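Local coordinates for competence damage-inducible protein A (Enterobacter cloacae subsp. cloacae, PDB 5VU3), which is of unknown function but belongs to the CinA family, whose characterised relatives include nicotinamide-nucleotide amidases, so it may have a role in pyridine nucleotide recycling, at residues A28-T33 with A104-A109; F130-G135 with V157-A162; R82-S87 with S111-P116; S37-K42 with D151-A156; A125-F130 with T140-F145. All blocks are in the same frame, centred on the assembly; numbering follows the deposited sequence.

Interaction 1 (A28-T33 with A104-A109); sequences AGLRLT and ADVSIA
The carboxylate of Asp105 and the guanidinium of Arg31 are turned 40° from one another but do not pair, for Arg31 NE stays 4.8 Å from Asp105 OD2. The backbone uses the carboxylate instead: the anti lone pair of OD2 takes the Arg31 N-H, with 2.8 Å from Arg31 N to Asp105 OD2. Leu30 CD2 packs on the stem of this group, 3.6 Å from Asp105 CB. Arg31 bends at chi3 (-68°), and NH2 bonds to Gln103 O.

The next flat group, the Arg31 peptide carbonyl, receives two donors. Val106 N lies nearly in line with C=O, whereas Asp105 N comes in 33° out of the carbonyl plane. Both bonds are possible because Asp105 has helical backbone angles, which fold two successive N-H groups toward one oxygen just before the strand begins. From there the parallel ladder runs regularly: Thr33 N reaches Val106 O, and Ile108 N reaches Thr33 O.

Branched apolar residues suit the face carrying Leu32 and Val106, where Leu32 CD1 lies 3.7 Å from Val106 CG1 beneath Leu164 of helix 149-167. Thr33 and Ser107 occupy the face toward helix 88-101; Thr33 CG2 touches Ala104 CB at 3.6 Å, while the hydroxyls bond to Val59 O and Ala95 O.

Strands 32-37 and 106-112 are thus parallel neighbours in the mixed sheet, apolar on one face and hydroxyl-bearing on the other. The Asp105 bond to Arg31 N and the doubly accepting Arg31 O imply that their backbone pairing is extended just ahead of the regular ladder.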
# COMPACT_ATOMS: atom_id res chain seq x y z
N ALA A 28 2.66 15.17 18.63
CA ALA A 28 3.24 14.26 19.61
C ALA A 28 4.61 13.73 19.20
O ALA A 28 5.24 13.00 19.98
CB ALA A 28 2.29 13.09 19.87
N GLY A 29 5.09 14.07 18.00
CA GLY A 29 6.36 13.54 17.53
C GLY A 29 6.34 12.06 17.21
O GLY A 29 7.36 11.39 17.40
N LEU A 30 5.21 11.54 16.73
CA LEU A 30 5.02 10.11 16.55
C LEU A 30 4.99 9.76 15.07
O LEU A 30 4.48 10.53 14.25
CB LEU A 30 3.72 9.64 17.21
CG LEU A 30 3.58 9.84 18.72
CD1 LEU A 30 2.18 9.43 19.17
CD2 LEU A 30 4.63 9.05 19.45
N ARG A 31 5.52 8.59 14.74
CA ARG A 31 5.49 8.06 13.39
C ARG A 31 4.55 6.87 13.32
O ARG A 31 4.46 6.08 14.27
CB ARG A 31 6.90 7.67 12.95
CG ARG A 31 7.95 8.67 13.40
CD ARG A 31 9.25 8.56 12.62
NE ARG A 31 9.97 7.33 12.90
CZ ARG A 31 11.29 7.20 12.85
NH1 ARG A 31 12.05 8.25 12.54
NH2 ARG A 31 11.86 6.03 13.10
N LEU A 32 3.84 6.75 12.19
CA LEU A 32 2.81 5.75 11.97
C LEU A 32 3.22 4.80 10.84
O LEU A 32 3.86 5.22 9.87
CB LEU A 32 1.48 6.41 11.59
CG LEU A 32 0.33 5.50 11.14
CD1 LEU A 32 -0.19 4.70 12.33
CD2 LEU A 32 -0.79 6.31 10.51
N THR A 33 2.84 3.53 10.98
CA THR A 33 3.05 2.54 9.93
C THR A 33 1.82 1.63 9.89
O THR A 33 1.04 1.57 10.84
CB THR A 33 4.33 1.74 10.15
OG1 THR A 33 4.58 0.86 9.04
CG2 THR A 33 4.24 0.89 11.41
N ALA A 104 8.61 2.61 13.84
CA ALA A 104 7.53 3.56 14.06
C ALA A 104 7.08 3.52 15.52
O ALA A 104 7.45 2.62 16.28
CB ALA A 104 6.37 3.26 13.11
N ASP A 105 6.29 4.51 15.90
CA ASP A 105 5.73 4.55 17.24
C ASP A 105 4.34 3.94 17.30
O ASP A 105 3.95 3.38 18.33
CB ASP A 105 5.67 6.00 17.74
CG ASP A 105 7.01 6.71 17.63
OD1 ASP A 105 7.92 6.38 18.42
OD2 ASP A 105 7.17 7.58 16.75
N VAL A 106 3.59 4.02 16.20
CA VAL A 106 2.20 3.60 16.14
C VAL A 106 2.03 2.75 14.89
O VAL A 106 2.61 3.05 13.84
CB VAL A 106 1.24 4.81 16.12
CG1 VAL A 106 -0.20 4.35 16.04
CG2 VAL A 106 1.47 5.71 17.34
N SER A 107 1.24 1.69 15.00
CA SER A 107 0.94 0.86 13.84
C SER A 107 -0.53 0.47 13.84
O SER A 107 -1.17 0.39 14.90
CB SER A 107 1.82 -0.40 13.81
OG SER A 107 1.49 -1.28 14.87
N ILE A 108 -1.06 0.27 12.64
CA ILE A 108 -2.38 -0.31 12.41
C ILE A 108 -2.19 -1.58 11.61
O ILE A 108 -1.49 -1.57 10.59
CB ILE A 108 -3.30 0.66 11.65
CG1 ILE A 108 -3.43 2.01 12.36
CG2 ILE A 108 -4.65 -0.01 11.38
CD1 ILE A 108 -4.32 2.99 11.61
N ALA A 109 -2.83 -2.66 12.04
CA ALA A 109 -2.89 -3.88 11.25
C ALA A 109 -4.35 -4.21 10.97
O ALA A 109 -5.20 -4.10 11.86
CB ALA A 109 -2.21 -5.06 11.97
O HOH W 1 9.06 9.27 16.97

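Interaction 2 (F130-G135 with V157-A162); sequences FAWNIG and VHYSLA
Tyr159 meets Phe130 in an edge-to-face aromatic pair. Its CD2 corner stands over the centre of the Phe130 ring, 3.5 Å above the plane, and the planes are inclined at 55°. Tyr159 reaches there because its CG is anti to the backbone N (chi1 173°), swinging the ring off the helix toward the strand. The neighbouring corner, Tyr159 CE2, meets the edge of the indole, 3.6 Å from Trp132 CH2, so adjacent atoms of one phenol touch both partners of an aromatic cluster.

Hydrogen bonding is carried by the indole N-H. Trp132 NE1 donates to Ser160 O over 2.9 Å, with an N-H...O angle of 162°; the acceptor lies close to the indole plane and offers an in-plane lone pair. Ser160 OG turns back along its own helix to Val157 O, a carbonyl that also accepts from Leu161 N, and both donors arrive from the same face of it. Tyr159 OH bonds to Ser141 OG on the outermost strand.

Apolar contact completes the join. Ser160 CB lies 3.9 Å from Phe130 CD2; so small a residue suits a place where helix 149-167 faces the Phe130 ring.

The result is a buried alpha/beta layer interface in which the polar atoms of large aromatic and small hydroxyl side chains all find partners, and in which the indole bond, with Tyr159 at the ring edge, helps set the rotation of Trp132.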
# COMPACT_ATOMS: atom_id res chain seq x y z
N PHE A 130 -8.87 -5.88 13.60
CA PHE A 130 -8.04 -4.69 13.65
C PHE A 130 -7.12 -4.75 14.85
O PHE A 130 -7.52 -5.23 15.92
CB PHE A 130 -8.90 -3.41 13.74
CG PHE A 130 -9.84 -3.23 12.59
CD1 PHE A 130 -11.07 -3.86 12.57
CD2 PHE A 130 -9.49 -2.42 11.52
CE1 PHE A 130 -11.93 -3.69 11.49
CE2 PHE A 130 -10.34 -2.25 10.45
CZ PHE A 130 -11.57 -2.88 10.44
N ALA A 131 -5.89 -4.26 14.69
CA ALA A 131 -5.00 -4.03 15.82
C ALA A 131 -4.44 -2.62 15.73
O ALA A 131 -4.05 -2.16 14.65
CB ALA A 131 -3.84 -5.05 15.86
N TRP A 132 -4.41 -1.93 16.87
CA TRP A 132 -3.74 -0.65 17.00
C TRP A 132 -2.68 -0.81 18.08
O TRP A 132 -3.01 -1.07 19.24
CB TRP A 132 -4.71 0.48 17.36
CG TRP A 132 -5.89 0.67 16.42
CD1 TRP A 132 -5.97 1.56 15.39
CD2 TRP A 132 -7.15 -0.02 16.46
NE1 TRP A 132 -7.21 1.46 14.77
CE2 TRP A 132 -7.94 0.50 15.42
CE3 TRP A 132 -7.68 -1.03 17.27
CZ2 TRP A 132 -9.24 0.04 15.16
CZ3 TRP A 132 -8.96 -1.48 17.02
CH2 TRP A 132 -9.73 -0.94 15.98
N ASN A 133 -1.42 -0.68 17.70
CA ASN A 133 -0.29 -0.72 18.62
C ASN A 133 0.22 0.70 18.77
O ASN A 133 0.73 1.30 17.81
CB ASN A 133 0.80 -1.67 18.11
CG ASN A 133 1.97 -1.80 19.06
OD1 ASN A 133 2.39 -0.82 19.67
ND2 ASN A 133 2.51 -3.01 19.19
N ILE A 134 0.08 1.26 19.97
CA ILE A 134 0.54 2.60 20.28
C ILE A 134 1.66 2.48 21.30
O ILE A 134 1.41 2.18 22.47
CB ILE A 134 -0.60 3.48 20.82
CG1 ILE A 134 -1.63 3.77 19.73
CG2 ILE A 134 -0.03 4.78 21.35
CD1 ILE A 134 -2.95 4.32 20.25
N GLY A 135 2.89 2.69 20.86
CA GLY A 135 4.02 2.64 21.77
C GLY A 135 4.22 1.30 22.46
O GLY A 135 4.79 1.25 23.56
N VAL A 157 -11.30 0.85 6.22
CA VAL A 157 -10.31 1.92 6.22
C VAL A 157 -10.77 3.06 7.13
O VAL A 157 -10.01 3.55 7.97
CB VAL A 157 -10.04 2.40 4.79
CG1 VAL A 157 -9.27 3.73 4.80
CG2 VAL A 157 -9.26 1.34 4.02
N HIS A 158 -12.00 3.47 6.98
CA HIS A 158 -12.55 4.53 7.80
C HIS A 158 -12.54 4.16 9.27
O HIS A 158 -12.14 4.91 10.08
CB HIS A 158 -13.96 4.91 7.34
CG HIS A 158 -14.63 5.98 8.15
ND1 HIS A 158 -15.20 5.74 9.37
CD2 HIS A 158 -14.83 7.29 7.90
CE1 HIS A 158 -15.73 6.85 9.83
NE2 HIS A 158 -15.51 7.81 8.96
N TYR A 159 -12.98 2.96 9.56
CA TYR A 159 -13.05 2.51 10.95
C TYR A 159 -11.67 2.48 11.60
O TYR A 159 -11.51 2.93 12.74
CB TYR A 159 -13.73 1.14 11.01
CG TYR A 159 -13.72 0.48 12.37
CD1 TYR A 159 -14.75 0.69 13.29
CD2 TYR A 159 -12.68 -0.38 12.74
CE1 TYR A 159 -14.73 0.08 14.53
CE2 TYR A 159 -12.66 -0.99 13.97
CZ TYR A 159 -13.69 -0.76 14.87
OH TYR A 159 -13.65 -1.38 16.09
N SER A 160 -10.65 1.98 10.88
CA SER A 160 -9.31 1.91 11.47
C SER A 160 -8.80 3.30 11.82
O SER A 160 -8.17 3.50 12.87
CB SER A 160 -8.33 1.21 10.52
OG SER A 160 -8.02 2.00 9.38
N LEU A 161 -9.09 4.29 10.97
CA LEU A 161 -8.62 5.65 11.20
C LEU A 161 -9.40 6.33 12.31
O LEU A 161 -8.81 7.03 13.15
CB LEU A 161 -8.72 6.46 9.90
CG LEU A 161 -7.75 6.01 8.80
CD1 LEU A 161 -8.21 6.53 7.43
CD2 LEU A 161 -6.34 6.50 9.12
N ALA A 162 -10.73 6.17 12.32
CA ALA A 162 -11.55 6.83 13.33
C ALA A 162 -11.20 6.34 14.73
O ALA A 162 -11.12 7.14 15.67
CB ALA A 162 -13.03 6.58 13.04

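Interaction 3 (R82-S87 with S111-P116); sequences RFTAVS and SGYAGP
Val86 lies over the face of the Tyr113 ring in a CH-pi contact, where the loop linking helices 77-83 and 88-101 meets the C-terminal end of strand 106-112 in this alpha/beta sandwich. Val86 CG2 does the touching: it is 3.5 Å from the ring centroid and 19° off the normal. Tyr113 CZ and CE1 are both 3.4 Å from Val86 CG2. A beta-branched residue suits the site, since its CG1, anti to the backbone N (chi1 175°), turns toward the strand, 3.8 Å from Ser111 O, while CG2 covers the ring.

Beside this, Ser111 OG donates to Ala85 O over 2.7 Å. The hydroxyl comes from well above the carbonyl plane, 65° out of it, and not along a lone pair. Serine fits here because its short arm, extended anti to the backbone N, just spans from strand to loop.

At the far end of the tyrosine, a water near the ring plane joins Tyr113 OH to Thr84 OG1. The two oxygens are 4.1 Å apart, Thr84 OG1 to Tyr113 OH, too far for a direct bond but right for a bridge.

Further out, the loop shapes itself. Thr84 leaves helix 77-83 with positive phi, and its OG1 takes a weak bond from Val86 N. The main chain of Tyr113 is held by Gly126 and Thr127, where strand 127-134 begins. Ser87, the N-cap of helix 88-101, works in both directions: its OG accepts from Thr90 N and donates to Thr84 O, 2.9 Å from Ser87 OG.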
# COMPACT_ATOMS: atom_id res chain seq x y z
N ARG A 82 -4.26 -22.06 15.01
CA ARG A 82 -5.30 -22.05 16.03
C ARG A 82 -6.40 -21.04 15.72
O ARG A 82 -7.58 -21.32 15.96
CB ARG A 82 -4.70 -21.75 17.40
CG ARG A 82 -3.71 -22.79 17.87
CD ARG A 82 -3.04 -22.39 19.17
NE ARG A 82 -4.01 -22.29 20.26
CZ ARG A 82 -3.76 -22.71 21.50
NH1 ARG A 82 -2.58 -23.25 21.79
NH2 ARG A 82 -4.69 -22.60 22.44
N PHE A 83 -6.05 -19.86 15.20
CA PHE A 83 -6.99 -18.76 15.12
C PHE A 83 -7.21 -18.21 13.71
O PHE A 83 -8.09 -17.35 13.55
CB PHE A 83 -6.53 -17.61 16.03
CG PHE A 83 -6.33 -18.03 17.46
CD1 PHE A 83 -7.41 -18.44 18.23
CD2 PHE A 83 -5.07 -18.03 18.02
CE1 PHE A 83 -7.22 -18.84 19.55
CE2 PHE A 83 -4.88 -18.42 19.34
CZ PHE A 83 -5.95 -18.82 20.10
N THR A 84 -6.47 -18.68 12.71
CA THR A 84 -6.48 -18.19 11.33
C THR A 84 -5.93 -16.77 11.23
O THR A 84 -5.68 -16.11 12.25
CB THR A 84 -7.88 -18.23 10.69
OG1 THR A 84 -8.65 -17.08 11.09
CG2 THR A 84 -8.63 -19.52 11.06
N ALA A 85 -5.70 -16.30 10.00
CA ALA A 85 -5.18 -14.96 9.78
C ALA A 85 -6.18 -13.89 10.18
O ALA A 85 -5.79 -12.77 10.52
CB ALA A 85 -4.78 -14.77 8.32
N VAL A 86 -7.47 -14.23 10.15
CA VAL A 86 -8.53 -13.26 10.49
C VAL A 86 -8.86 -13.52 11.96
O VAL A 86 -9.80 -14.23 12.31
CB VAL A 86 -9.74 -13.38 9.57
CG1 VAL A 86 -10.87 -12.44 10.03
CG2 VAL A 86 -9.34 -13.08 8.15
N SER A 87 -8.05 -12.94 12.83
CA SER A 87 -8.22 -13.08 14.27
C SER A 87 -7.50 -11.93 14.95
O SER A 87 -6.59 -11.32 14.38
CB SER A 87 -7.69 -14.42 14.77
OG SER A 87 -6.28 -14.46 14.62
N SER A 111 -6.71 -7.34 9.10
CA SER A 111 -6.77 -8.65 8.45
C SER A 111 -8.22 -9.11 8.42
O SER A 111 -8.85 -9.23 9.47
CB SER A 111 -5.89 -9.67 9.19
OG SER A 111 -5.93 -10.93 8.53
N GLY A 112 -8.75 -9.35 7.22
CA GLY A 112 -10.15 -9.70 7.13
C GLY A 112 -10.49 -10.45 5.85
O GLY A 112 -9.61 -10.81 5.06
N TYR A 113 -11.78 -10.73 5.69
CA TYR A 113 -12.34 -11.29 4.46
C TYR A 113 -13.23 -10.20 3.87
O TYR A 113 -14.37 -10.02 4.31
CB TYR A 113 -13.15 -12.57 4.71
CG TYR A 113 -12.41 -13.66 5.44
CD1 TYR A 113 -12.73 -13.99 6.75
CD2 TYR A 113 -11.39 -14.37 4.81
CE1 TYR A 113 -12.06 -15.00 7.41
CE2 TYR A 113 -10.71 -15.37 5.47
CZ TYR A 113 -11.04 -15.68 6.77
OH TYR A 113 -10.36 -16.68 7.42
N ALA A 114 -12.71 -9.48 2.88
CA ALA A 114 -13.50 -8.39 2.32
C ALA A 114 -14.64 -8.92 1.45
O ALA A 114 -15.66 -8.24 1.31
CB ALA A 114 -12.60 -7.44 1.52
N GLY A 115 -14.50 -10.12 0.90
CA GLY A 115 -15.55 -10.71 0.10
C GLY A 115 -15.14 -10.87 -1.35
O GLY A 115 -14.12 -10.34 -1.79
N PRO A 116 -15.95 -11.61 -2.14
CA PRO A 116 -17.23 -12.18 -1.72
C PRO A 116 -17.10 -13.46 -0.90
O PRO A 116 -18.07 -13.90 -0.28
CB PRO A 116 -17.92 -12.47 -3.05
CG PRO A 116 -16.80 -12.81 -3.96
CD PRO A 116 -15.65 -11.92 -3.54
O HOH W 2 -11.12 -17.12 9.86

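Interaction 4 (S37-K42 with D151-A156); sequences SCTGGK and DVVEKA
Val153 of helix 149-167 presses its two methyls against Cys38, Thr39 and Lys42 in the glycine-rich loop that joins strand 32-37 to helix 42-49, a loop that closes with a type I' beta turn from Thr39 to Lys42. This is a loop-to-helix contact of the alpha/beta fold, at the C-terminal end of strand 32-37.

Following the helix, Val152 comes first and faces the sheet, where it packs on Val128. Val153 then points straight at the loop. With CG1 anti to the backbone N (chi1 167°), the branches divide the work: Val153 CG2 lies 3.4 Å from Cys38 O, and Val153 CG1 lies 3.6 Å from Thr39 O. The same CG1 meets the aliphatic stem of lysine, 3.7 Å from Lys42 CG. A compact branched residue can fill such a place, reaching two successive carbonyls and a neighbouring stem without needing a polar group. One turn after Val153 comes Ala156, whose small CB lets the helix lie near Thr39.

The loop follows a regular path. Gly40 and Gly41 both have positive phi, as the inner positions of a type I' turn require, and Lys42 N bonds back to Thr39 O. Glu36 OE1 accepts from Gly41 N and also bonds to Thr39 OG1, holding the threonine by its polar side. The loop also meets the dimer partner: Gly40 O is bonded to Ser44 OG of the second subunit. With its hydroxyl so engaged, Thr39 offers its methyl to the helix, Thr39 CG2 being 4.1 Å from Ala156 CB.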
# COMPACT_ATOMS: atom_id res chain seq x y z
N SER A 37 -4.14 -6.47 5.27
CA SER A 37 -4.48 -7.76 4.68
C SER A 37 -5.99 -7.83 4.48
O SER A 37 -6.69 -8.49 5.24
CB SER A 37 -3.99 -8.91 5.54
OG SER A 37 -4.20 -10.13 4.86
N CYS A 38 -6.47 -7.11 3.45
CA CYS A 38 -7.78 -7.20 2.80
C CYS A 38 -8.18 -5.84 2.24
O CYS A 38 -9.01 -5.78 1.33
CB CYS A 38 -8.90 -7.74 3.71
SG CYS A 38 -9.62 -6.63 4.92
N THR A 39 -7.57 -4.76 2.73
CA THR A 39 -7.89 -3.42 2.20
C THR A 39 -7.03 -3.02 1.01
O THR A 39 -7.34 -2.01 0.35
CB THR A 39 -7.78 -2.38 3.32
OG1 THR A 39 -6.54 -2.52 4.01
CG2 THR A 39 -8.93 -2.56 4.32
N GLY A 40 -5.98 -3.77 0.70
CA GLY A 40 -5.31 -3.66 -0.60
C GLY A 40 -4.48 -2.42 -0.83
O GLY A 40 -4.15 -2.11 -1.98
N GLY A 41 -4.10 -1.71 0.23
CA GLY A 41 -3.37 -0.47 0.10
C GLY A 41 -4.23 0.78 0.20
O GLY A 41 -3.68 1.89 0.15
N LYS A 42 -5.55 0.63 0.34
CA LYS A 42 -6.42 1.79 0.49
C LYS A 42 -6.10 2.58 1.74
O LYS A 42 -6.30 3.80 1.77
CB LYS A 42 -7.89 1.35 0.52
CG LYS A 42 -8.41 0.85 -0.82
CD LYS A 42 -8.76 1.98 -1.73
CE LYS A 42 -9.74 1.55 -2.80
NZ LYS A 42 -10.02 2.68 -3.72
N ASP A 151 -17.29 -2.17 -0.52
CA ASP A 151 -17.94 -1.59 0.66
C ASP A 151 -17.17 -1.92 1.93
O ASP A 151 -16.91 -1.04 2.75
CB ASP A 151 -19.37 -2.10 0.78
CG ASP A 151 -20.22 -1.75 -0.41
OD1 ASP A 151 -21.05 -2.60 -0.81
OD2 ASP A 151 -20.07 -0.62 -0.94
N VAL A 152 -16.80 -3.19 2.10
CA VAL A 152 -16.11 -3.60 3.32
C VAL A 152 -14.78 -2.87 3.45
O VAL A 152 -14.42 -2.39 4.54
CB VAL A 152 -15.92 -5.13 3.33
CG1 VAL A 152 -15.09 -5.57 4.53
CG2 VAL A 152 -17.28 -5.83 3.35
N VAL A 153 -14.04 -2.76 2.35
CA VAL A 153 -12.74 -2.08 2.38
C VAL A 153 -12.91 -0.62 2.76
O VAL A 153 -12.19 -0.10 3.63
CB VAL A 153 -12.03 -2.23 1.02
CG1 VAL A 153 -10.86 -1.28 0.92
CG2 VAL A 153 -11.57 -3.67 0.83
N GLU A 154 -13.86 0.07 2.11
CA GLU A 154 -14.13 1.47 2.41
C GLU A 154 -14.41 1.66 3.90
O GLU A 154 -13.82 2.52 4.56
CB GLU A 154 -15.32 1.97 1.58
CG GLU A 154 -15.74 3.42 1.87
CD GLU A 154 -17.02 3.84 1.15
OE1 GLU A 154 -17.80 4.65 1.72
OE2 GLU A 154 -17.26 3.37 0.02
N LYS A 155 -15.33 0.87 4.44
CA LYS A 155 -15.71 1.04 5.84
C LYS A 155 -14.58 0.63 6.78
O LYS A 155 -14.39 1.27 7.82
CB LYS A 155 -16.97 0.21 6.09
CG LYS A 155 -18.14 0.56 5.18
CD LYS A 155 -19.43 0.17 5.84
CE LYS A 155 -19.81 -1.19 5.21
NZ LYS A 155 -21.24 -1.55 5.14
N ALA A 156 -13.81 -0.39 6.41
CA ALA A 156 -12.72 -0.84 7.27
C ALA A 156 -11.63 0.22 7.35
O ALA A 156 -11.08 0.47 8.43
CB ALA A 156 -12.15 -2.16 6.77

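Interaction 5 (A125-F130 with T140-F145); sequences AGTVCF and TSRVLF
Phe145, just past the end of its own strand, reaches toward the partner strand. Its CB lies 3.8 Å from Gly126 O. The ring edge then runs past Val128, CD2 standing 3.8 Å from Val128 CG2. Further out, Phe145 CE2 is 3.7 Å from Phe130 CZ, and the two phenylalanines meet edge to edge, tip to tip. One face of the Phe145 ring is covered by Val143 CG1. Flat and apolar, this side chain suits a place where the sheet faces helix 149-167, close to Lys155.

At its root, Phe145 N donates to Gly126 O with an almost straight bond, 177° at the hydrogen. Glycine suits that place: phi is 94°, and a CB would collide with Phe145 O.

The other face of the sheet is more polar. Arg142 lays its guanidinium over Cys129 SG, with Arg142 CZ 4.0 Å from the sulphur, and Arg142 NH1 brushes Thr127 CG2 at 3.6 Å; NH2 makes a weak bond to Val86 O. Paired main-chain bonds at Val128-Val143 and Phe130-Ser141 complete the ladder of an antiparallel beta hairpin, whose strand 137-144 is outermost in the mixed sheet within this chain.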
# COMPACT_ATOMS: atom_id res chain seq x y z
N ALA A 125 -17.93 -13.57 5.07
CA ALA A 125 -17.38 -12.44 4.33
C ALA A 125 -17.79 -11.14 5.01
O ALA A 125 -18.90 -11.02 5.53
CB ALA A 125 -17.87 -12.47 2.88
N GLY A 126 -16.87 -10.18 5.03
CA GLY A 126 -17.10 -8.93 5.73
C GLY A 126 -16.58 -8.90 7.15
O GLY A 126 -16.65 -7.85 7.80
N THR A 127 -16.07 -10.02 7.66
CA THR A 127 -15.47 -10.07 8.99
C THR A 127 -14.04 -9.55 8.92
O THR A 127 -13.23 -10.10 8.17
CB THR A 127 -15.47 -11.49 9.54
OG1 THR A 127 -16.80 -12.03 9.51
CG2 THR A 127 -14.94 -11.49 10.97
N VAL A 128 -13.72 -8.52 9.70
CA VAL A 128 -12.40 -7.91 9.67
C VAL A 128 -11.91 -7.69 11.09
O VAL A 128 -12.65 -7.17 11.93
CB VAL A 128 -12.41 -6.58 8.90
CG1 VAL A 128 -11.01 -6.04 8.74
CG2 VAL A 128 -13.08 -6.74 7.52
N CYS A 129 -10.66 -8.07 11.37
CA CYS A 129 -10.02 -7.77 12.65
C CYS A 129 -9.01 -6.64 12.52
O CYS A 129 -8.38 -6.45 11.48
CB CYS A 129 -9.34 -9.00 13.25
SG CYS A 129 -10.46 -10.36 13.63
N PHE A 130 -8.87 -5.88 13.60
CA PHE A 130 -8.04 -4.69 13.65
C PHE A 130 -7.12 -4.75 14.85
O PHE A 130 -7.52 -5.23 15.92
CB PHE A 130 -8.90 -3.41 13.74
CG PHE A 130 -9.84 -3.23 12.59
CD1 PHE A 130 -11.07 -3.86 12.57
CD2 PHE A 130 -9.49 -2.42 11.52
CE1 PHE A 130 -11.93 -3.69 11.49
CE2 PHE A 130 -10.34 -2.25 10.45
CZ PHE A 130 -11.57 -2.88 10.44
N THR A 140 -7.33 -4.36 20.11
CA THR A 140 -7.84 -5.06 18.94
C THR A 140 -9.36 -5.02 18.91
O THR A 140 -10.03 -4.74 19.91
CB THR A 140 -7.38 -6.53 18.92
OG1 THR A 140 -7.85 -7.19 20.10
CG2 THR A 140 -5.86 -6.63 18.86
N SER A 141 -9.91 -5.32 17.74
CA SER A 141 -11.36 -5.46 17.62
C SER A 141 -11.68 -6.40 16.47
O SER A 141 -10.86 -6.66 15.59
CB SER A 141 -12.04 -4.11 17.40
OG SER A 141 -11.62 -3.55 16.18
N ARG A 142 -12.92 -6.89 16.49
CA ARG A 142 -13.44 -7.79 15.47
C ARG A 142 -14.76 -7.22 14.99
O ARG A 142 -15.66 -6.99 15.81
CB ARG A 142 -13.63 -9.21 16.04
CG ARG A 142 -14.33 -10.17 15.09
CD ARG A 142 -14.56 -11.51 15.76
NE ARG A 142 -13.34 -12.31 15.80
CZ ARG A 142 -12.99 -13.18 14.86
NH1 ARG A 142 -13.78 -13.38 13.81
NH2 ARG A 142 -11.86 -13.86 14.98
N VAL A 143 -14.87 -6.95 13.69
CA VAL A 143 -16.02 -6.23 13.14
C VAL A 143 -16.59 -7.01 11.96
O VAL A 143 -15.85 -7.61 11.17
CB VAL A 143 -15.64 -4.81 12.70
CG1 VAL A 143 -16.86 -4.05 12.19
CG2 VAL A 143 -14.97 -4.04 13.84
N LEU A 144 -17.92 -7.00 11.84
CA LEU A 144 -18.60 -7.49 10.66
C LEU A 144 -19.16 -6.30 9.89
O LEU A 144 -20.01 -5.57 10.42
CB LEU A 144 -19.72 -8.45 11.02
CG LEU A 144 -20.58 -8.87 9.83
CD1 LEU A 144 -19.77 -9.80 8.93
CD2 LEU A 144 -21.87 -9.55 10.28
N PHE A 145 -18.69 -6.11 8.66
CA PHE A 145 -19.17 -5.05 7.78
C PHE A 145 -20.13 -5.61 6.74
O PHE A 145 -19.92 -6.71 6.21
CB PHE A 145 -18.00 -4.38 7.05
CG PHE A 145 -17.03 -3.67 7.96
CD1 PHE A 145 -17.30 -2.39 8.41
CD2 PHE A 145 -15.84 -4.29 8.34
CE1 PHE A 145 -16.41 -1.73 9.24
CE2 PHE A 145 -14.94 -3.64 9.16
CZ PHE A 145 -15.23 -2.36 9.62

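Overall arrangement
Interactions 1, 3 and 5 all involve strands of one mixed sheet; interaction 2 sets helix 149-167 on that sheet, and interaction 4 sets the same helix on the loop after strand 32-37. Interaction 2 is buried and the most central, about 5 Å from the chain's centre to its own, and relies on aromatic rings and one indole bond; it shares Phe130 with interaction 5. The other four are partly buried. Interactions 1 and 5 are strand ladders, one parallel, one antiparallel, on opposite sides of the chain's centre. Interactions 3 and 4 are loop contacts, joined by a probable hydrogen bond from Gly112 N to Ser37 O: interaction 3 mixes CH-pi and water, whereas interaction 4 is methyl packing beside the second subunit.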